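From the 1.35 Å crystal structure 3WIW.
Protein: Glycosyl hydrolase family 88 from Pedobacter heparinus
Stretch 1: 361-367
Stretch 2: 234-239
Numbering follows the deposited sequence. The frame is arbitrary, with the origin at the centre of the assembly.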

# COMPACT_ATOMS: atom_id res chain seq x y z
N VAL A 361 2.89 -1.01 12.72
CA VAL A 361 4.24 -1.46 13.09
C VAL A 361 5.10 -1.44 11.84
O VAL A 361 4.83 -2.19 10.87
CB VAL A 361 4.20 -2.90 13.67
CG1 VAL A 361 5.62 -3.43 13.93
CG2 VAL A 361 3.39 -2.95 14.96
N GLY A 362 6.14 -0.60 11.84
CA GLY A 362 7.04 -0.50 10.70
C GLY A 362 7.96 -1.71 10.58
O GLY A 362 7.89 -2.46 9.61
N ALA A 363 8.84 -1.90 11.56
CA ALA A 363 9.81 -2.99 11.51
C ALA A 363 10.18 -3.39 12.93
O ALA A 363 11.14 -2.87 13.53
CB ALA A 363 11.07 -2.60 10.67
N LEU A 364 9.43 -4.34 13.49
CA LEU A 364 9.52 -4.61 14.92
C LEU A 364 10.90 -5.11 15.35
O LEU A 364 11.43 -4.68 16.37
CB LEU A 364 8.43 -5.59 15.34
CG LEU A 364 8.27 -5.73 16.85
CD1 LEU A 364 6.78 -5.71 17.18
CD2 LEU A 364 8.92 -6.99 17.32
N LEU A 365 11.49 -6.00 14.55
CA LEU A 365 12.78 -6.56 14.94
C LEU A 365 13.92 -5.55 14.82
O LEU A 365 15.04 -5.82 15.28
CB LEU A 365 13.11 -7.83 14.14
CG LEU A 365 12.19 -9.03 14.34
CD1 LEU A 365 12.81 -10.31 13.76
CD2 LEU A 365 11.80 -9.27 15.79
N TYR A 366 13.65 -4.39 14.23
CA TYR A 366 14.62 -3.30 14.12
C TYR A 366 14.33 -2.23 15.17
O TYR A 366 14.99 -1.18 15.19
CB TYR A 366 14.60 -2.70 12.71
CG TYR A 366 15.06 -3.66 11.62
CD1 TYR A 366 14.21 -4.66 11.15
CD2 TYR A 366 16.34 -3.56 11.07
CE1 TYR A 366 14.62 -5.56 10.18
CE2 TYR A 366 16.75 -4.45 10.08
CZ TYR A 366 15.88 -5.44 9.63
OH TYR A 366 16.28 -6.33 8.66
N ASN A 367 13.36 -2.50 16.06
CA ASN A 367 12.90 -1.49 17.02
C ASN A 367 12.53 -0.19 16.30
O ASN A 367 12.88 0.91 16.75
CB ASN A 367 13.96 -1.22 18.10
CG ASN A 367 13.41 -0.40 19.24
OD1 ASN A 367 12.20 -0.43 19.51
ND2 ASN A 367 14.28 0.37 19.91
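Stretch 2 234-239: THQGLT

Stretch 2 has no regular helix or strand; it lies as an irregular segment against the place where stretch 1 leaves its corner at Gly362 and winds into a short 3-10 segment, Leu364 to Tyr366. That segment is tied by the backbone hydrogen bond from Tyr366 N to Ala363 O (3.0 Å). The backbones come nearest at Ala363 and Gln236, whose CA atoms are 5.5 Å apart. The contacts follow no parallel or antiparallel register: Tyr366 reaches His235, while Leu365 meets Gly237 and Leu238.

Gln236 covers the most surface on its side. With chi1 m and chi2 t its chain is long enough to run past Ala363, where its NE2 lies 3.7 Å from Ala363 CB; the small alanine methyl gives the amide a close, nonpolar neighbour. Its backbone is held through water. Gln236 O accepts from water 1 (2.9 Å from that water's O) and from water 2 (3.0 Å from its O), and these waters accept in turn from Leu364 N (3.0 Å to water 1 O) and Leu365 N (2.8 Å to water 2 O). Amides at the start of a 3-10 segment lack partners within the turn, and here water supplies them.

Tyr366 points its CA-to-CB bond toward stretch 2. A tyrosine suits this position because its ring spans the gap and its hydroxyl comes to a backbone carbonyl, OH lying 3.2 Å from His235 O, at the ring edge; OH also sits over one face of the imidazole, 3.4 Å from His235 CE1. The two rings meet obliquely, centroids 5.6 Å apart and planes at 45°.

Leu365, whose CA-to-CB bond also points toward stretch 2, packs its CD1 3.5 Å from Gly237 O and 3.6 Å from Leu238 O; leucine's reach lets a methyl lie against this backbone.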

# COMPACT_ATOMS: atom_id res chain seq x y z
N THR A 234 13.38 -13.60 5.12
CA THR A 234 12.63 -12.45 5.59
C THR A 234 13.49 -11.18 5.55
O THR A 234 14.71 -11.23 5.45
CB THR A 234 12.04 -12.66 6.99
OG1 THR A 234 11.03 -11.66 7.19
CG2 THR A 234 13.11 -12.55 8.09
N HIS A 235 12.83 -10.05 5.67
CA HIS A 235 13.51 -8.81 5.98
C HIS A 235 12.81 -8.15 7.17
O HIS A 235 13.45 -7.84 8.16
CB HIS A 235 13.59 -7.89 4.76
CG HIS A 235 14.39 -6.65 5.01
ND1 HIS A 235 15.75 -6.67 5.21
CD2 HIS A 235 14.01 -5.35 5.08
CE1 HIS A 235 16.18 -5.44 5.39
NE2 HIS A 235 15.14 -4.62 5.33
N GLN A 236 11.50 -7.98 7.10
CA GLN A 236 10.77 -7.32 8.19
C GLN A 236 9.82 -8.22 8.99
O GLN A 236 9.11 -7.73 9.89
CB GLN A 236 10.08 -6.04 7.68
CG GLN A 236 11.15 -4.97 7.40
CD GLN A 236 10.67 -3.75 6.69
OE1 GLN A 236 9.78 -3.82 5.88
NE2 GLN A 236 11.30 -2.61 6.97
N GLY A 237 9.84 -9.52 8.71
CA GLY A 237 9.06 -10.46 9.49
C GLY A 237 9.83 -11.13 10.61
O GLY A 237 11.01 -10.85 10.84
N LEU A 238 9.16 -12.03 11.31
CA LEU A 238 9.75 -12.74 12.42
C LEU A 238 10.92 -13.66 12.04
O LEU A 238 11.96 -13.65 12.72
CB LEU A 238 8.66 -13.56 13.10
CG LEU A 238 9.03 -14.24 14.41
CD1 LEU A 238 9.10 -13.20 15.54
CD2 LEU A 238 8.01 -15.33 14.76
N THR A 239 10.75 -14.47 10.99
CA THR A 239 11.79 -15.41 10.55
C THR A 239 11.69 -15.61 9.05
O THR A 239 10.69 -15.24 8.43
CB THR A 239 11.63 -16.82 11.17
OG1 THR A 239 10.52 -17.48 10.56
CG2 THR A 239 11.44 -16.80 12.70
O HOH W 1 7.82 -5.64 11.37
O HOH W 2 11.05 -6.37 11.76